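Local coordinates for citryl-spermidine/3,4-dihydroxybenzoyl-citryl-spermidine:spermidine ligase (Bacillus anthracis, PDB 3TO3), which catalyses the ATP-dependent condensation of spermidine with citryl-spermidine intermediates on the pathway to the siderophore petrobactin, at residues Phe466-Leu471 with Asn475-Phe480; Asp132-Tyr137 with Arg176-Tyr181; Val385-Leu390 with Arg415-Lys420. All blocks are in the same frame, centred on the assembly; numbering follows the deposited sequence.

Overall arrangement
Followed from the N terminus, the chain makes its three contacts strictly in series, none nested in or crossing another. Contact 2 comes first and joins two helices: residues 176-181 return to helix 115-138 after a loop that includes helix 150-156. Contact 3 then closes a shorter loop, joining the turn after strand 383-386, beside bound ATP, to helix 410-432. Contact 1 closes the shortest, a bend of three residues, and joins the end of strand 465-467 to the loop after it. Contacts 1 and 2 lie on opposite sides of the chain's centre, their own centres 43 Å apart, whereas the centre of contact 3 is 29 Å from each. Nowhere do two contacts touch.

Contact 1: residues Phe466-Leu471 with Asn475-Phe480; sequences FYRPFL and NKCPDF
Cys477 and Phe480 face Phe466 from across a tight bend, and the way these three side chains are turned illustrates how a short irregular loop can be closed without a single hydrogen bond between its two arms. Cys477 is the central piece. With its sulfur anti to the backbone N (chi1 175°), it points SG into the angle between the Phe466 ring and the guanidinium group of Arg468. The sulfur-aromatic contact with Phe466 is oblique: SG stands 4.4 Å from the centroid of the Phe466 ring, 44° off the ring normal, and comes closest to the far end of that ring, with Phe466 CZ 3.6 Å from Cys477 SG. Roughly at right angles to that approach, Arg468 NH2 comes to 3.5 Å from Cys477 SG, again obliquely. The arginine chain runs extended from the backbone and bends at chi3 (-72°), which brings its end closer to the cysteine; its NE forms a salt bridge with Glu497. At the base of the cysteine side chain, Leu471 CD1 lies 3.8 Å from Cys477 CB. The two phenylalanines meet differently. Phe466 CE2 and Phe480 CE2 are 3.6 Å apart, each lying at the edge of the other ring and near its plane, an edge-to-edge touch and not a stack; the two side chains run past each other in opposite directions. The arm 466-471 is itself held in shape by a short 3-10 turn, in which Phe470 N donates to Tyr467 O. Beyond the bend, Trp327 of helix 315-333 meets the Phe466 ring edge to face, while Phe480 packs on Ile324 of the same helix. Strand 465-467 lies between strands 434-435 and 497-498 in a small mixed sheet, with Phe466 bonded through its backbone to Phe496 and Met498.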
loop_
_atom_site.group_PDB
_atom_site.type_symbol
_atom_site.label_atom_id
_atom_site.label_comp_id
_atom_site.label_asym_id
_atom_site.label_seq_id
_atom_site.Cartn_x
_atom_site.Cartn_y
_atom_site.Cartn_z
ATOM N N PHE B 466 -25.051 -24.106 -5.304
ATOM C CA PHE B 466 -26.016 -25.139 -5.655
ATOM C C PHE B 466 -26.710 -25.728 -4.429
ATOM O O PHE B 466 -26.186 -25.670 -3.317
ATOM C CB PHE B 466 -25.374 -26.245 -6.507
ATOM C CG PHE B 466 -24.429 -27.125 -5.759
ATOM C CD1 PHE B 466 -24.906 -28.181 -4.990
ATOM C CD2 PHE B 466 -23.058 -26.920 -5.842
ATOM C CE1 PHE B 466 -24.032 -29.010 -4.311
ATOM C CE2 PHE B 466 -22.171 -27.738 -5.154
ATOM C CZ PHE B 466 -22.661 -28.789 -4.392
ATOM N N TYR B 467 -27.911 -26.253 -4.645
ATOM C CA TYR B 467 -28.693 -26.835 -3.582
ATOM C C TYR B 467 -28.816 -28.318 -3.891
ATOM O O TYR B 467 -29.521 -28.711 -4.814
ATOM C CB TYR B 467 -30.071 -26.166 -3.485
ATOM C CG TYR B 467 -30.895 -26.681 -2.316
ATOM C CD1 TYR B 467 -30.397 -26.634 -1.019
ATOM C CD2 TYR B 467 -32.165 -27.237 -2.511
ATOM C CE1 TYR B 467 -31.133 -27.120 0.043
ATOM C CE2 TYR B 467 -32.918 -27.728 -1.441
ATOM C CZ TYR B 467 -32.399 -27.662 -0.170
ATOM O OH TYR B 467 -33.131 -28.155 0.903
ATOM N N ARG B 468 -28.135 -29.132 -3.096
ATOM C CA ARG B 468 -27.931 -30.548 -3.398
ATOM C C ARG B 468 -29.226 -31.328 -3.644
ATOM O O ARG B 468 -29.308 -32.109 -4.584
ATOM C CB ARG B 468 -27.100 -31.208 -2.281
ATOM C CG ARG B 468 -26.732 -32.663 -2.525
ATOM C CD ARG B 468 -25.758 -33.172 -1.460
ATOM N NE ARG B 468 -24.433 -32.587 -1.655
ATOM C CZ ARG B 468 -23.418 -33.214 -2.241
ATOM N NH1 ARG B 468 -23.571 -34.465 -2.669
ATOM N NH2 ARG B 468 -22.251 -32.594 -2.387
ATOM N N PRO B 469 -30.244 -31.122 -2.799
ATOM C CA PRO B 469 -31.505 -31.835 -3.042
ATOM C C PRO B 469 -32.137 -31.545 -4.407
ATOM O O PRO B 469 -32.944 -32.359 -4.838
ATOM C CB PRO B 469 -32.413 -31.327 -1.919
ATOM C CG PRO B 469 -31.457 -30.997 -0.809
ATOM C CD PRO B 469 -30.265 -30.393 -1.520
ATOM N N PHE B 470 -31.794 -30.440 -5.074
ATOM C CA PHE B 470 -32.373 -30.172 -6.388
ATOM C C PHE B 470 -31.630 -30.794 -7.590
ATOM O O PHE B 470 -32.124 -30.746 -8.718
ATOM C CB PHE B 470 -32.516 -28.659 -6.628
ATOM C CG PHE B 470 -33.790 -28.062 -6.077
ATOM C CD1 PHE B 470 -34.479 -28.685 -5.033
ATOM C CD2 PHE B 470 -34.305 -26.893 -6.617
ATOM C CE1 PHE B 470 -35.649 -28.149 -4.545
ATOM C CE2 PHE B 470 -35.481 -26.355 -6.141
ATOM C CZ PHE B 470 -36.158 -26.979 -5.104
ATOM N N LEU B 471 -30.446 -31.348 -7.375
ATOM C CA LEU B 471 -29.658 -31.829 -8.506
ATOM C C LEU B 471 -30.366 -32.968 -9.247
ATOM O O LEU B 471 -30.969 -33.839 -8.627
ATOM C CB LEU B 471 -28.266 -32.257 -8.046
ATOM C CG LEU B 471 -27.511 -31.203 -7.228
ATOM C CD1 LEU B 471 -26.230 -31.769 -6.646
ATOM C CD2 LEU B 471 -27.225 -29.947 -8.069
ATOM N N ASN B 475 -25.341 -37.591 -7.384
ATOM C CA ASN B 475 -24.105 -38.359 -7.348
ATOM C C ASN B 475 -23.128 -37.994 -8.469
ATOM O O ASN B 475 -22.005 -38.496 -8.508
ATOM C CB ASN B 475 -24.432 -39.852 -7.386
ATOM C CG ASN B 475 -25.361 -40.205 -8.525
ATOM O OD1 ASN B 475 -25.938 -39.320 -9.162
ATOM N ND2 ASN B 475 -25.521 -41.497 -8.787
ATOM N N LYS B 476 -23.557 -37.131 -9.384
ATOM C CA LYS B 476 -22.658 -36.609 -10.404
ATOM C C LYS B 476 -22.038 -35.299 -9.905
ATOM O O LYS B 476 -21.114 -34.754 -10.517
ATOM C CB LYS B 476 -23.395 -36.411 -11.734
ATOM C CG LYS B 476 -22.476 -36.231 -12.948
ATOM C CD LYS B 476 -23.253 -35.932 -14.244
ATOM C CE LYS B 476 -23.457 -34.429 -14.477
ATOM N NZ LYS B 476 -24.206 -34.148 -15.742
ATOM N N CYS B 477 -22.552 -34.808 -8.779
ATOM C CA CYS B 477 -22.003 -33.627 -8.118
ATOM C C CYS B 477 -20.529 -33.825 -7.778
ATOM O O CYS B 477 -20.166 -34.801 -7.097
ATOM C CB CYS B 477 -22.774 -33.348 -6.830
ATOM S SG CYS B 477 -22.099 -32.009 -5.862
ATOM N N PRO B 478 -19.671 -32.893 -8.221
ATOM C CA PRO B 478 -18.237 -33.098 -8.020
ATOM C C PRO B 478 -17.929 -33.088 -6.533
ATOM O O PRO B 478 -18.562 -32.326 -5.780
ATOM C CB PRO B 478 -17.597 -31.893 -8.718
ATOM C CG PRO B 478 -18.705 -31.072 -9.237
ATOM C CD PRO B 478 -19.968 -31.510 -8.595
ATOM N N ASP B 479 -16.967 -33.907 -6.113
ATOM C CA ASP B 479 -16.694 -34.027 -4.697
ATOM C C ASP B 479 -15.488 -33.160 -4.417
ATOM O O ASP B 479 -14.344 -33.610 -4.561
ATOM C CB ASP B 479 -16.308 -35.477 -4.430
ATOM C CG ASP B 479 -15.796 -35.697 -3.031
ATOM O OD1 ASP B 479 -15.949 -34.770 -2.202
ATOM O OD2 ASP B 479 -15.260 -36.799 -2.755
ATOM N N PHE B 480 -15.752 -31.984 -3.846
ATOM C CA PHE B 480 -14.739 -30.929 -3.759
ATOM C C PHE B 480 -13.678 -31.254 -2.708
ATOM O O PHE B 480 -12.524 -30.838 -2.805
ATOM C CB PHE B 480 -15.398 -29.588 -3.470
ATOM C CG PHE B 480 -16.428 -29.194 -4.497
ATOM C CD1 PHE B 480 -16.042 -28.692 -5.737
ATOM C CD2 PHE B 480 -17.786 -29.334 -4.236
ATOM C CE1 PHE B 480 -17.008 -28.325 -6.701
ATOM C CE2 PHE B 480 -18.744 -28.977 -5.195
ATOM C CZ PHE B 480 -18.354 -28.473 -6.427
#

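Contact 2: residues Asp132-Tyr137 with Arg176-Tyr181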
loop_
_atom_site.group_PDB
_atom_site.type_symbol
_atom_site.label_atom_id
_atom_site.label_comp_id
_atom_site.label_asym_id
_atom_site.label_seq_id
_atom_site.Cartn_x
_atom_site.Cartn_y
_atom_site.Cartn_z
ATOM N N ASP B 132 -11.570 7.373 -12.554
ATOM C CA ASP B 132 -12.614 7.457 -13.541
ATOM C C ASP B 132 -12.582 8.791 -14.294
ATOM O O ASP B 132 -12.908 8.843 -15.484
ATOM C CB ASP B 132 -14.003 7.142 -13.017
ATOM C CG ASP B 132 -15.018 6.964 -14.166
ATOM O OD1 ASP B 132 -14.692 6.295 -15.186
ATOM O OD2 ASP B 132 -16.139 7.497 -14.065
ATOM N N THR B 133 -12.166 9.850 -13.606
ATOM C CA THR B 133 -11.963 11.150 -14.241
ATOM C C THR B 133 -11.033 11.048 -15.454
ATOM O O THR B 133 -11.322 11.598 -16.497
ATOM C CB THR B 133 -11.367 12.182 -13.264
ATOM O OG1 THR B 133 -12.329 12.495 -12.250
ATOM C CG2 THR B 133 -10.967 13.455 -14.013
ATOM N N ILE B 134 -9.922 10.338 -15.323
ATOM C CA ILE B 134 -9.002 10.180 -16.455
ATOM C C ILE B 134 -9.680 9.393 -17.592
ATOM O O ILE B 134 -9.564 9.736 -18.786
ATOM C CB ILE B 134 -7.709 9.454 -16.030
ATOM C CG1 ILE B 134 -7.044 10.229 -14.900
ATOM C CG2 ILE B 134 -6.729 9.338 -17.214
ATOM C CD1 ILE B 134 -6.217 9.382 -13.977
ATOM N N ALA B 135 -10.402 8.340 -17.232
ATOM C CA ALA B 135 -11.092 7.584 -18.282
ATOM C C ALA B 135 -12.190 8.420 -19.011
ATOM O O ALA B 135 -12.244 8.428 -20.242
ATOM C CB ALA B 135 -11.643 6.279 -17.752
ATOM N N GLN B 136 -13.061 9.090 -18.257
ATOM C CA GLN B 136 -14.116 9.921 -18.857
ATOM C C GLN B 136 -13.479 11.038 -19.691
ATOM O O GLN B 136 -14.015 11.439 -20.710
ATOM C CB GLN B 136 -15.028 10.534 -17.798
ATOM C CG GLN B 136 -15.769 9.514 -16.954
ATOM C CD GLN B 136 -16.601 8.583 -17.796
ATOM O OE1 GLN B 136 -17.259 9.017 -18.737
ATOM N NE2 GLN B 136 -16.545 7.291 -17.496
ATOM N N TYR B 137 -12.320 11.526 -19.265
ATOM C CA TYR B 137 -11.683 12.593 -19.999
ATOM C C TYR B 137 -11.056 12.112 -21.322
ATOM O O TYR B 137 -11.056 12.833 -22.306
ATOM C CB TYR B 137 -10.647 13.277 -19.127
ATOM C CG TYR B 137 -9.938 14.395 -19.826
ATOM C CD1 TYR B 137 -10.539 15.633 -19.939
ATOM C CD2 TYR B 137 -8.658 14.226 -20.359
ATOM C CE1 TYR B 137 -9.906 16.691 -20.581
ATOM C CE2 TYR B 137 -8.001 15.288 -21.009
ATOM C CZ TYR B 137 -8.651 16.522 -21.114
ATOM O OH TYR B 137 -8.078 17.605 -21.737
ATOM N N ARG B 176 0.414 6.230 -13.811
ATOM C CA ARG B 176 1.183 5.674 -14.915
ATOM C C ARG B 176 0.839 4.205 -15.168
ATOM O O ARG B 176 0.560 3.812 -16.295
ATOM C CB ARG B 176 2.672 5.879 -14.665
ATOM C CG ARG B 176 3.517 5.882 -15.917
ATOM C CD ARG B 176 4.865 6.555 -15.668
ATOM N NE ARG B 176 4.752 8.001 -15.769
ATOM C CZ ARG B 176 4.689 8.637 -16.934
ATOM N NH1 ARG B 176 4.729 7.938 -18.064
ATOM N NH2 ARG B 176 4.576 9.956 -16.976
ATOM N N ASP B 177 0.830 3.399 -14.108
ATOM C CA ASP B 177 0.338 2.037 -14.205
ATOM C C ASP B 177 -1.111 1.993 -14.684
ATOM O O ASP B 177 -1.509 1.086 -15.421
ATOM C CB ASP B 177 0.466 1.317 -12.861
ATOM C CG ASP B 177 1.887 0.804 -12.600
ATOM O OD1 ASP B 177 2.630 0.503 -13.571
ATOM O OD2 ASP B 177 2.247 0.697 -11.409
ATOM N N ASN B 178 -1.904 2.970 -14.264
ATOM C CA ASN B 178 -3.306 2.985 -14.657
ATOM C C ASN B 178 -3.426 3.138 -16.184
ATOM O O ASN B 178 -4.204 2.411 -16.842
ATOM C CB ASN B 178 -4.092 4.102 -13.938
ATOM C CG ASN B 178 -5.555 4.004 -14.198
ATOM O OD1 ASN B 178 -6.169 2.952 -13.893
ATOM N ND2 ASN B 178 -6.135 5.050 -14.826
ATOM N N PHE B 179 -2.657 4.089 -16.729
ATOM C CA PHE B 179 -2.518 4.261 -18.169
ATOM C C PHE B 179 -2.064 2.970 -18.867
ATOM O O PHE B 179 -2.524 2.665 -19.964
ATOM C CB PHE B 179 -1.528 5.357 -18.490
ATOM C CG PHE B 179 -2.137 6.720 -18.572
ATOM C CD1 PHE B 179 -3.406 6.905 -19.063
ATOM C CD2 PHE B 179 -1.435 7.819 -18.157
ATOM C CE1 PHE B 179 -3.954 8.181 -19.127
ATOM C CE2 PHE B 179 -1.982 9.083 -18.224
ATOM C CZ PHE B 179 -3.240 9.261 -18.709
ATOM N N ARG B 180 -1.159 2.228 -18.241
ATOM C CA ARG B 180 -0.616 1.050 -18.887
ATOM C C ARG B 180 -1.591 -0.113 -18.900
ATOM O O ARG B 180 -1.770 -0.763 -19.913
ATOM C CB ARG B 180 0.708 0.621 -18.227
ATOM C CG ARG B 180 1.916 1.443 -18.640
ATOM C CD ARG B 180 3.262 0.786 -18.213
ATOM N NE ARG B 180 3.624 1.103 -16.832
ATOM C CZ ARG B 180 4.468 2.066 -16.460
ATOM N NH1 ARG B 180 5.074 2.822 -17.377
ATOM N NH2 ARG B 180 4.710 2.273 -15.161
ATOM N N TYR B 181 -2.115 -0.446 -17.728
ATOM C CA TYR B 181 -2.974 -1.607 -17.581
ATOM C C TYR B 181 -4.478 -1.424 -17.493
ATOM O O TYR B 181 -5.211 -2.418 -17.544
ATOM C CB TYR B 181 -2.474 -2.426 -16.395
ATOM C CG TYR B 181 -1.026 -2.694 -16.558
ATOM C CD1 TYR B 181 -0.567 -3.492 -17.614
ATOM C CD2 TYR B 181 -0.100 -2.142 -15.693
ATOM C CE1 TYR B 181 0.800 -3.730 -17.799
ATOM C CE2 TYR B 181 1.269 -2.382 -15.856
ATOM C CZ TYR B 181 1.712 -3.174 -16.904
ATOM O OH TYR B 181 3.058 -3.388 -17.065
#
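Ile134 and Phe179 make the main touch between two helices, 115-138 and 175-181, in a plain case of apolar helix-helix packing where one branched aliphatic side chain meets one aromatic ring. The methyl CG2 of Ile134 does the work, lying 3.6 Å from Phe179 CE1 and 3.8 Å from Phe179 CZ. It approaches the ring obliquely, and the two side chains cross at about a right angle. The chi1 of -57° at Ile134, measured to CG1, leaves CG2 anti to the backbone N and facing the ring; the other branch turns back at chi2 (152°), and its CD1 comes toward Asn178. There the contact is looser, with Ile134 CD1 4.4 Å from Asn178 ND2, and the amide's polar partner lies elsewhere, since its OD1 accepts a hydrogen bond from Arg170.

A second shell holds both partners. Ile11 of helix 6-15 packs on Ile134 and on Phe179 alike, while Phe185 meets the Phe179 ring edge to face and Tyr7 adds another ring contact. The side chain of Asn178 is about 6 Å from that of Met284 in the ATP-binding site, which places the second helix near the nucleotide pocket. On the helix 115-138 side, Asp132 forms a salt bridge with Lys168. One turn on, Gln136 NE2 donates to Asp132 OD1 over 3.1 Å, almost straight at 175°, meeting the carboxylate oxygen on its syn side.

Contact 3: residues Val385-Leu390 with Arg415-Lys420; sequences VPFNGL and RLLIQK. With ATP (adenosine-5'-triphosphate), chain E.
Leu417 reaches from helix 410-432 to Phe387 and Leu390 in the turn that follows strand 383-386, an apolar helix-to-turn packing behind the ATP pocket of this IucA/IucC family synthetase. The tight part is a small cluster of three buried side chains. With CG anti to the backbone N (chi1 179°), Leu417 carries its CD1 out from the helix to meet Leu390 tip to tip, the two CD1 methyls of Leu390 and Leu417 being 3.8 Å apart. The same Leu417 CD1 lies 4.0 Å from Phe387 CE1, approaching that ring obliquely. Within the turn, Leu390 CD1 sits over one face of the Phe387 ring, 3.5 Å above its plane and offset toward the rim. Leu445 of the adjacent strand 443-448 packs on both leucines.

The outward side of the helix is quite different. Arg415 and Gln419 are partly exposed and polar, and they turn to helix 532-547, where Arg415 forms salt bridges with Glu541 and Glu542 and Gln419 bonds to Glu542. On the far side of the turn, Asn388 leaves the cluster altogether and lines the nucleotide pocket. Its ND2, hydrogen-bonded to Gln282 OE1, is 3.4 Å from N7 of the ATP adenine, and Asn388 CB lies 3.4 Å from the exocyclic N6 of ATP.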
loop_
_atom_site.group_PDB
_atom_site.type_symbol
_atom_site.label_atom_id
_atom_site.label_comp_id
_atom_site.label_asym_id
_atom_site.label_seq_id
_atom_site.Cartn_x
_atom_site.Cartn_y
_atom_site.Cartn_z
ATOM N N VAL B 385 -22.300 -8.720 -26.930
ATOM C CA VAL B 385 -22.107 -7.546 -26.107
ATOM C C VAL B 385 -22.108 -7.998 -24.645
ATOM O O VAL B 385 -22.901 -8.843 -24.260
ATOM C CB VAL B 385 -23.243 -6.473 -26.394
ATOM C CG1 VAL B 385 -24.607 -7.086 -26.265
ATOM C CG2 VAL B 385 -23.148 -5.317 -25.450
ATOM N N PRO B 386 -21.229 -7.419 -23.820
ATOM C CA PRO B 386 -21.292 -7.695 -22.380
ATOM C C PRO B 386 -22.636 -7.294 -21.812
ATOM O O PRO B 386 -23.176 -6.251 -22.180
ATOM C CB PRO B 386 -20.197 -6.808 -21.787
ATOM C CG PRO B 386 -19.681 -5.958 -22.908
ATOM C CD PRO B 386 -20.057 -6.612 -24.193
ATOM N N PHE B 387 -23.170 -8.093 -20.905
ATOM C CA PHE B 387 -24.551 -7.902 -20.511
ATOM C C PHE B 387 -24.800 -6.553 -19.830
ATOM O O PHE B 387 -25.805 -5.916 -20.099
ATOM C CB PHE B 387 -25.060 -9.081 -19.699
ATOM C CG PHE B 387 -26.551 -9.135 -19.567
ATOM C CD1 PHE B 387 -27.308 -9.825 -20.485
ATOM C CD2 PHE B 387 -27.195 -8.485 -18.528
ATOM C CE1 PHE B 387 -28.686 -9.897 -20.352
ATOM C CE2 PHE B 387 -28.557 -8.545 -18.405
ATOM C CZ PHE B 387 -29.307 -9.262 -19.316
ATOM N N ASN B 388 -23.881 -6.088 -18.992
ATOM C CA ASN B 388 -24.022 -4.737 -18.454
ATOM C C ASN B 388 -23.926 -3.623 -19.527
ATOM O O ASN B 388 -24.306 -2.485 -19.297
ATOM C CB ASN B 388 -23.040 -4.479 -17.307
ATOM C CG ASN B 388 -21.585 -4.521 -17.756
ATOM O OD1 ASN B 388 -21.181 -5.384 -18.544
ATOM N ND2 ASN B 388 -20.785 -3.594 -17.239
ATOM N N GLY B 389 -23.431 -3.947 -20.706
ATOM C CA GLY B 389 -23.529 -3.003 -21.797
ATOM C C GLY B 389 -24.964 -2.606 -22.120
ATOM O O GLY B 389 -25.233 -1.475 -22.512
ATOM N N LEU B 390 -25.897 -3.529 -21.941
ATOM C CA LEU B 390 -27.288 -3.269 -22.291
ATOM C C LEU B 390 -27.897 -2.046 -21.575
ATOM O O LEU B 390 -28.823 -1.422 -22.080
ATOM C CB LEU B 390 -28.126 -4.511 -22.063
ATOM C CG LEU B 390 -27.627 -5.765 -22.812
ATOM C CD1 LEU B 390 -28.418 -6.964 -22.403
ATOM C CD2 LEU B 390 -27.613 -5.637 -24.320
ATOM N N ARG B 415 -38.916 -8.584 -24.490
ATOM C CA ARG B 415 -39.372 -9.966 -24.445
ATOM C C ARG B 415 -38.340 -10.954 -25.004
ATOM O O ARG B 415 -38.040 -11.963 -24.368
ATOM C CB ARG B 415 -40.672 -10.133 -25.196
ATOM C CG ARG B 415 -41.801 -9.380 -24.573
ATOM C CD ARG B 415 -43.109 -9.780 -25.238
ATOM N NE ARG B 415 -44.224 -9.146 -24.555
ATOM C CZ ARG B 415 -44.822 -9.663 -23.488
ATOM N NH1 ARG B 415 -44.407 -10.823 -22.996
ATOM N NH2 ARG B 415 -45.835 -9.028 -22.918
ATOM N N LEU B 416 -37.805 -10.681 -26.194
ATOM C CA LEU B 416 -36.738 -11.549 -26.699
ATOM C C LEU B 416 -35.585 -11.652 -25.731
ATOM O O LEU B 416 -35.016 -12.725 -25.593
ATOM C CB LEU B 416 -36.207 -11.084 -28.035
ATOM C CG LEU B 416 -37.189 -11.427 -29.130
ATOM C CD1 LEU B 416 -37.128 -10.377 -30.263
ATOM C CD2 LEU B 416 -36.911 -12.863 -29.593
ATOM N N LEU B 417 -35.236 -10.541 -25.079
ATOM C CA LEU B 417 -34.084 -10.525 -24.203
ATOM C C LEU B 417 -34.331 -11.471 -23.033
ATOM O O LEU B 417 -33.510 -12.325 -22.730
ATOM C CB LEU B 417 -33.773 -9.104 -23.683
ATOM C CG LEU B 417 -32.574 -9.087 -22.725
ATOM C CD1 LEU B 417 -31.204 -9.357 -23.438
ATOM C CD2 LEU B 417 -32.532 -7.784 -21.919
ATOM N N ILE B 418 -35.475 -11.300 -22.388
ATOM C CA ILE B 418 -35.874 -12.127 -21.277
ATOM C C ILE B 418 -35.908 -13.607 -21.717
ATOM O O ILE B 418 -35.375 -14.484 -21.009
ATOM C CB ILE B 418 -37.269 -11.720 -20.763
ATOM C CG1 ILE B 418 -37.300 -10.238 -20.341
ATOM C CG2 ILE B 418 -37.697 -12.584 -19.631
ATOM C CD1 ILE B 418 -36.246 -9.877 -19.390
ATOM N N GLN B 419 -36.508 -13.874 -22.884
ATOM C CA GLN B 419 -36.688 -15.258 -23.355
ATOM C C GLN B 419 -35.381 -15.970 -23.637
ATOM O O GLN B 419 -35.278 -17.159 -23.388
ATOM C CB GLN B 419 -37.593 -15.364 -24.585
ATOM C CG GLN B 419 -39.021 -14.962 -24.345
ATOM C CD GLN B 419 -39.945 -15.377 -25.479
ATOM O OE1 GLN B 419 -39.495 -15.760 -26.563
ATOM N NE2 GLN B 419 -41.245 -15.324 -25.224
ATOM N N LYS B 420 -34.412 -15.249 -24.190
ATOM C CA LYS B 420 -33.104 -15.811 -24.524
ATOM C C LYS B 420 -32.012 -15.666 -23.480
ATOM O O LYS B 420 -30.983 -16.317 -23.575
ATOM C CB LYS B 420 -32.613 -15.185 -25.827
ATOM C CG LYS B 420 -33.092 -15.882 -27.085
ATOM C CD LYS B 420 -34.595 -15.859 -27.258
ATOM C CE LYS B 420 -35.027 -16.827 -28.378
ATOM N NZ LYS B 420 -36.462 -17.231 -28.232
HETATM P PB ATP E . -13.497 -11.312 -12.656
HETATM O O1B ATP E . -12.016 -11.075 -12.807
HETATM O O2B ATP E . -13.742 -12.270 -11.520
HETATM O O3B ATP E . -14.080 -11.870 -14.006
HETATM P PA ATP E . -13.964 -9.122 -11.115
HETATM O O1A ATP E . -12.551 -9.400 -10.641
HETATM O O2A ATP E . -15.012 -9.427 -10.051
HETATM O O3A ATP E . -14.263 -9.978 -12.378
HETATM O "O5'" ATP E . -14.029 -7.600 -11.499
HETATM C "C5'" ATP E . -14.881 -7.154 -12.487
HETATM C "C4'" ATP E . -15.166 -5.760 -12.507
HETATM O "O4'" ATP E . -16.401 -5.518 -13.262
HETATM C "C3'" ATP E . -15.419 -5.258 -11.137
HETATM O "O3'" ATP E . -14.519 -4.266 -10.825
HETATM C "C2'" ATP E . -16.797 -4.737 -11.171
HETATM O "O2'" ATP E . -16.916 -3.621 -10.395
HETATM C "C1'" ATP E . -16.979 -4.425 -12.617
HETATM N N9 ATP E . -18.335 -4.195 -13.039
HETATM C C8 ATP E . -18.731 -3.122 -13.747
HETATM N N7 ATP E . -20.049 -3.237 -13.965
HETATM C C5 ATP E . -20.497 -4.384 -13.406
HETATM C C6 ATP E . -21.760 -4.990 -13.338
HETATM N N6 ATP E . -22.888 -4.346 -13.950
HETATM N N1 ATP E . -21.889 -6.172 -12.691
HETATM C C2 ATP E . -20.817 -6.761 -12.120
HETATM N N3 ATP E . -19.588 -6.200 -12.168
HETATM C C4 ATP E . -19.395 -5.014 -12.803
#